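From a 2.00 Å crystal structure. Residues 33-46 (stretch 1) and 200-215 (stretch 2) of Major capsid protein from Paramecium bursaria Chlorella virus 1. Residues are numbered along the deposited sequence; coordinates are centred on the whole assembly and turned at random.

Stretch 1 33-46: YTNFAIESIQQTIN
Stretch 2 200-215: TMSVWVDYIFLDTQER

Residues 36-42 and 200-210 are neighbouring antiparallel strands of one chain, their axes 153° apart in direction and 4.4 Å apart at closest approach. Phe-36 pairs with Leu-210, and the register runs stepwise to Gln-42 with Trp-204. Backbone torsions are extended throughout both strands. Residues 212-215 begin a helix. The contact buries 1194 Å², both sides summed.

Thr-34 (chi1 p) points toward stretch 2, and its OG1 donates to Glu-214 OE1 at 2.9 Å. Glu-214 reaches back with chi1 and chi2 both t. At Asn-35 the strands part: its O lies 3.6 Å from Asp-211 N, and a water fills the gap. That water donates to Asn-35 O (2.8 Å) and Glu-214 OE1 (2.6 Å) and accepts from Asp-211 N (3.1 Å).

Phe-36 (p) shares a sheet face with Ile-38, Ser-40, Gln-42 and their partners. Its CB lies 4.1 Å from Ile-208 CG2 and 4.2 Å from Leu-210 CD2, while the end of its ring leads away. Ala-37 and Phe-209 form a hydrogen-bonded pair: Ala-37 N to Phe-209 O is 3.0 Å, and Phe-209 N to Ala-37 O is 2.8 Å and nearly linear. Ile-38 (m, t) meets Ile-208 (m, m), with Ile-38 CG1 3.7 Å from Ile-208 CD1.

Glu-39 N donates to Tyr-207 O at 3.0 Å, and Tyr-207 N to Glu-39 O at 2.7 Å. The extended Glu-39 side chain (t, t) brings OE1 within 3.4 Å of Phe-209 CZ. Ser-40 (t) faces Asp-206 (m). A water binds Ser-40 OG at 2.9 Å and donates a weak bond to Asp-206 OD1 at 3.5 Å.

Ile-41 (m, t) closes the third bonded pair: Ile-41 N to Val-205 O is 2.8 Å, and Val-205 N to Ile-41 O is 3.0 Å. Its CB packs 3.6 Å from Tyr-207 CE1. Gln-42 (t, t) lies on Trp-204 (m, chi2 79°). Its CB sits 3.4 Å from the centroid of the six-membered ring, 4° off the normal, so its CH group meets the pi face.

Gln-43 N donates to Val-203 O at 2.8 Å. Its side chain (m, m) folds so that NE2 donates to Tyr-207 OH at 2.8 Å, at the edge of that ring (chi1 m, chi2 82°). A third water accepts from Val-203 N (3.0 Å) and Gln-42 NE2 (3.2 Å) and donates to Gln-43 O (2.4 Å). Thr-44 points away. Ile-45 (m, t) turns toward stretch 2, its CD1 3.7 Å from both Met-201 CG and Val-203 CG2.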

# COMPACT_ATOMS: atom_id res chain seq x y z
N TYR A 33 -15.72 -7.65 21.85
CA TYR A 33 -16.60 -8.09 20.78
C TYR A 33 -17.33 -9.36 21.19
O TYR A 33 -17.10 -9.91 22.27
CB TYR A 33 -15.79 -8.32 19.50
CG TYR A 33 -14.62 -9.26 19.68
CD1 TYR A 33 -13.39 -8.80 20.13
CD2 TYR A 33 -14.74 -10.61 19.39
CE1 TYR A 33 -12.32 -9.65 20.30
CE2 TYR A 33 -13.67 -11.48 19.56
CZ TYR A 33 -12.47 -10.99 20.01
OH TYR A 33 -11.41 -11.85 20.18
N THR A 34 -18.22 -9.82 20.32
CA THR A 34 -18.94 -11.06 20.56
C THR A 34 -18.08 -12.25 20.16
O THR A 34 -17.43 -12.24 19.11
CB THR A 34 -20.26 -11.08 19.78
OG1 THR A 34 -20.00 -10.87 18.38
CG2 THR A 34 -21.20 -10.00 20.28
N ASN A 35 -18.08 -13.27 21.00
CA ASN A 35 -17.29 -14.46 20.73
C ASN A 35 -17.80 -15.16 19.47
O ASN A 35 -19.01 -15.27 19.25
CB ASN A 35 -17.33 -15.41 21.92
CG ASN A 35 -16.40 -16.60 21.76
OD1 ASN A 35 -15.40 -16.52 21.04
ND2 ASN A 35 -16.72 -17.70 22.43
N PHE A 36 -16.87 -15.65 18.65
CA PHE A 36 -17.23 -16.32 17.40
C PHE A 36 -16.10 -17.27 17.02
O PHE A 36 -15.06 -17.33 17.68
CB PHE A 36 -17.51 -15.31 16.28
CG PHE A 36 -16.29 -14.58 15.81
CD1 PHE A 36 -15.86 -13.44 16.46
CD2 PHE A 36 -15.58 -15.03 14.71
CE1 PHE A 36 -14.74 -12.76 16.02
CE2 PHE A 36 -14.46 -14.35 14.27
CZ PHE A 36 -14.04 -13.22 14.92
N ALA A 37 -16.32 -18.01 15.93
CA ALA A 37 -15.31 -18.89 15.37
C ALA A 37 -15.55 -19.01 13.87
O ALA A 37 -16.69 -18.93 13.40
CB ALA A 37 -15.33 -20.27 16.02
N ILE A 38 -14.46 -19.19 13.12
CA ILE A 38 -14.50 -19.24 11.66
C ILE A 38 -14.07 -20.63 11.21
O ILE A 38 -13.19 -21.25 11.82
CB ILE A 38 -13.60 -18.16 11.03
CG1 ILE A 38 -13.83 -16.81 11.71
CG2 ILE A 38 -13.87 -18.04 9.54
CD1 ILE A 38 -12.85 -15.75 11.27
N GLU A 39 -14.69 -21.12 10.14
CA GLU A 39 -14.31 -22.39 9.54
C GLU A 39 -14.65 -22.39 8.06
O GLU A 39 -15.78 -22.07 7.68
CB GLU A 39 -15.02 -23.56 10.23
CG GLU A 39 -14.64 -24.91 9.64
CD GLU A 39 -15.41 -26.06 10.24
OE1 GLU A 39 -16.27 -25.81 11.11
OE2 GLU A 39 -15.16 -27.22 9.84
N SER A 40 -13.67 -22.75 7.24
CA SER A 40 -13.87 -22.90 5.80
C SER A 40 -14.32 -24.32 5.52
O SER A 40 -13.63 -25.28 5.87
CB SER A 40 -12.58 -22.58 5.04
OG SER A 40 -12.81 -22.56 3.64
N ILE A 41 -15.49 -24.47 4.90
CA ILE A 41 -16.12 -25.77 4.70
C ILE A 41 -16.42 -25.94 3.21
O ILE A 41 -16.97 -25.03 2.58
CB ILE A 41 -17.41 -25.91 5.54
CG1 ILE A 41 -17.08 -25.72 7.02
CG2 ILE A 41 -18.07 -27.25 5.29
CD1 ILE A 41 -18.28 -25.81 7.94
N GLN A 42 -16.07 -27.10 2.67
CA GLN A 42 -16.23 -27.36 1.25
C GLN A 42 -17.69 -27.64 0.92
O GLN A 42 -18.44 -28.22 1.71
CB GLN A 42 -15.37 -28.55 0.83
CG GLN A 42 -15.32 -28.79 -0.67
CD GLN A 42 -14.44 -29.96 -1.05
OE1 GLN A 42 -13.94 -30.68 -0.18
NE2 GLN A 42 -14.25 -30.16 -2.34
N GLN A 43 -18.10 -27.22 -0.28
CA GLN A 43 -19.46 -27.36 -0.75
C GLN A 43 -19.56 -28.46 -1.80
O GLN A 43 -18.56 -28.89 -2.39
CB GLN A 43 -19.98 -26.05 -1.34
CG GLN A 43 -19.93 -24.87 -0.40
CD GLN A 43 -20.82 -25.04 0.82
OE1 GLN A 43 -22.02 -25.28 0.69
NE2 GLN A 43 -20.23 -24.93 2.00
N THR A 44 -20.78 -28.92 -2.03
CA THR A 44 -21.07 -29.90 -3.07
C THR A 44 -21.42 -29.17 -4.36
O THR A 44 -22.29 -28.30 -4.37
CB THR A 44 -22.21 -30.82 -2.65
OG1 THR A 44 -21.86 -31.50 -1.43
CG2 THR A 44 -22.49 -31.85 -3.73
N ILE A 45 -20.74 -29.53 -5.45
CA ILE A 45 -20.96 -28.92 -6.75
C ILE A 45 -21.90 -29.82 -7.55
O ILE A 45 -21.62 -31.01 -7.72
CB ILE A 45 -19.63 -28.70 -7.50
CG1 ILE A 45 -18.73 -27.75 -6.71
CG2 ILE A 45 -19.89 -28.16 -8.89
CD1 ILE A 45 -17.42 -27.44 -7.40
N ASN A 46 -23.00 -29.25 -8.03
CA ASN A 46 -23.98 -29.97 -8.82
C ASN A 46 -23.74 -29.72 -10.30
O ASN A 46 -23.64 -28.57 -10.73
CB ASN A 46 -25.41 -29.55 -8.44
CG ASN A 46 -25.76 -29.90 -7.00
OD1 ASN A 46 -26.12 -29.03 -6.21
ND2 ASN A 46 -25.66 -31.18 -6.66
N THR A 200 -10.62 -29.19 -12.72
CA THR A 200 -11.24 -29.68 -11.50
C THR A 200 -11.60 -28.50 -10.61
O THR A 200 -10.82 -27.55 -10.49
CB THR A 200 -10.31 -30.64 -10.74
OG1 THR A 200 -8.98 -30.49 -11.24
CG2 THR A 200 -10.75 -32.08 -10.95
N MET A 201 -12.78 -28.54 -10.00
CA MET A 201 -13.32 -27.40 -9.28
C MET A 201 -13.78 -27.82 -7.90
O MET A 201 -14.25 -28.94 -7.69
CB MET A 201 -14.49 -26.76 -10.04
CG MET A 201 -15.00 -25.48 -9.39
SD MET A 201 -16.55 -24.89 -10.09
CE MET A 201 -16.38 -25.45 -11.78
N SER A 202 -13.64 -26.90 -6.95
CA SER A 202 -14.20 -27.06 -5.62
C SER A 202 -14.56 -25.68 -5.08
O SER A 202 -13.89 -24.69 -5.38
CB SER A 202 -13.23 -27.77 -4.67
OG SER A 202 -12.02 -27.04 -4.54
N VAL A 203 -15.64 -25.63 -4.30
CA VAL A 203 -16.15 -24.39 -3.73
C VAL A 203 -16.02 -24.47 -2.22
O VAL A 203 -16.44 -25.47 -1.61
CB VAL A 203 -17.61 -24.13 -4.15
CG1 VAL A 203 -18.10 -22.81 -3.57
CG2 VAL A 203 -17.74 -24.14 -5.66
N TRP A 204 -15.43 -23.44 -1.62
CA TRP A 204 -15.21 -23.39 -0.18
C TRP A 204 -15.86 -22.13 0.38
O TRP A 204 -15.66 -21.04 -0.17
CB TRP A 204 -13.72 -23.43 0.14
CG TRP A 204 -13.08 -24.73 -0.24
CD1 TRP A 204 -12.69 -25.12 -1.49
CD2 TRP A 204 -12.75 -25.82 0.64
NE1 TRP A 204 -12.14 -26.38 -1.44
CE2 TRP A 204 -12.17 -26.83 -0.15
CE3 TRP A 204 -12.90 -26.03 2.01
CZ2 TRP A 204 -11.73 -28.03 0.39
CZ3 TRP A 204 -12.46 -27.23 2.54
CH2 TRP A 204 -11.89 -28.21 1.74
N VAL A 205 -16.62 -22.29 1.46
CA VAL A 205 -17.35 -21.19 2.08
C VAL A 205 -16.88 -21.07 3.53
O VAL A 205 -16.78 -22.08 4.24
CB VAL A 205 -18.87 -21.41 2.01
CG1 VAL A 205 -19.60 -20.31 2.76
CG2 VAL A 205 -19.32 -21.46 0.57
N ASP A 206 -16.59 -19.84 3.96
CA ASP A 206 -16.17 -19.57 5.33
C ASP A 206 -17.40 -19.30 6.19
O ASP A 206 -18.15 -18.36 5.93
CB ASP A 206 -15.22 -18.37 5.37
CG ASP A 206 -13.83 -18.72 4.89
OD1 ASP A 206 -13.69 -19.15 3.72
OD2 ASP A 206 -12.87 -18.55 5.67
N TYR A 207 -17.60 -20.14 7.20
CA TYR A 207 -18.75 -20.03 8.09
C TYR A 207 -18.35 -19.37 9.40
O TYR A 207 -17.23 -19.52 9.88
CB TYR A 207 -19.35 -21.41 8.38
CG TYR A 207 -20.04 -22.05 7.19
CD1 TYR A 207 -19.30 -22.74 6.23
CD2 TYR A 207 -21.41 -21.97 7.02
CE1 TYR A 207 -19.92 -23.33 5.14
CE2 TYR A 207 -22.04 -22.56 5.94
CZ TYR A 207 -21.29 -23.24 5.00
OH TYR A 207 -21.90 -23.82 3.92
N ILE A 208 -19.30 -18.63 9.98
CA ILE A 208 -19.13 -18.00 11.28
C ILE A 208 -20.02 -18.73 12.27
O ILE A 208 -21.23 -18.85 12.05
CB ILE A 208 -19.47 -16.50 11.24
CG1 ILE A 208 -18.67 -15.79 10.14
CG2 ILE A 208 -19.21 -15.86 12.59
CD1 ILE A 208 -17.18 -15.77 10.39
N PHE A 209 -19.43 -19.21 13.36
CA PHE A 209 -20.16 -19.86 14.44
C PHE A 209 -20.29 -18.87 15.59
O PHE A 209 -19.29 -18.39 16.13
CB PHE A 209 -19.45 -21.14 14.89
CG PHE A 209 -19.34 -22.17 13.81
CD1 PHE A 209 -18.31 -22.13 12.88
CD2 PHE A 209 -20.28 -23.19 13.70
CE1 PHE A 209 -18.21 -23.08 11.89
CE2 PHE A 209 -20.18 -24.14 12.71
CZ PHE A 209 -19.15 -24.09 11.80
N LEU A 210 -21.53 -18.57 15.97
CA LEU A 210 -21.83 -17.54 16.96
C LEU A 210 -22.16 -18.14 18.32
O LEU A 210 -22.54 -19.31 18.44
CB LEU A 210 -22.99 -16.67 16.48
CG LEU A 210 -22.75 -15.89 15.19
CD1 LEU A 210 -24.03 -15.19 14.73
CD2 LEU A 210 -21.63 -14.88 15.37
N ASP A 211 -22.00 -17.32 19.35
CA ASP A 211 -22.33 -17.70 20.72
C ASP A 211 -23.84 -17.68 20.92
O ASP A 211 -24.60 -17.22 20.07
CB ASP A 211 -21.63 -16.76 21.71
CG ASP A 211 -21.26 -17.46 23.00
OD1 ASP A 211 -22.00 -18.38 23.42
OD2 ASP A 211 -20.23 -17.09 23.60
N THR A 212 -24.27 -18.20 22.07
CA THR A 212 -25.69 -18.48 22.29
C THR A 212 -26.55 -17.22 22.17
O THR A 212 -27.59 -17.23 21.51
CB THR A 212 -25.88 -19.12 23.67
OG1 THR A 212 -25.05 -20.28 23.77
CG2 THR A 212 -27.34 -19.53 23.87
N GLN A 213 -26.13 -16.13 22.82
CA GLN A 213 -26.96 -14.92 22.84
C GLN A 213 -27.09 -14.31 21.45
O GLN A 213 -28.21 -14.05 20.99
CB GLN A 213 -26.39 -13.90 23.83
CG GLN A 213 -26.63 -14.24 25.29
CD GLN A 213 -26.30 -13.07 26.20
OE1 GLN A 213 -25.70 -12.09 25.77
NE2 GLN A 213 -26.70 -13.17 27.46
N GLU A 214 -25.97 -14.08 20.78
CA GLU A 214 -26.02 -13.49 19.45
C GLU A 214 -26.68 -14.43 18.45
O GLU A 214 -27.24 -13.98 17.45
CB GLU A 214 -24.61 -13.12 18.99
CG GLU A 214 -24.56 -12.10 17.87
CD GLU A 214 -23.14 -11.80 17.44
OE1 GLU A 214 -22.24 -12.62 17.73
OE2 GLU A 214 -22.92 -10.74 16.82
N ARG A 215 -26.64 -15.74 18.72
CA ARG A 215 -27.35 -16.70 17.88
C ARG A 215 -28.86 -16.51 17.98
O ARG A 215 -29.58 -16.63 16.99
CB ARG A 215 -26.96 -18.12 18.26
CG ARG A 215 -26.90 -19.09 17.10
CD ARG A 215 -26.50 -20.48 17.54
NE ARG A 215 -26.56 -21.43 16.43
CZ ARG A 215 -27.66 -22.09 16.07
NH1 ARG A 215 -28.79 -21.90 16.74
NH2 ARG A 215 -27.63 -22.93 15.05
O HOH W 1 -21.58 -14.24 19.60
O HOH W 2 -11.66 -20.90 1.49
O HOH W 3 -16.60 -28.47 -3.76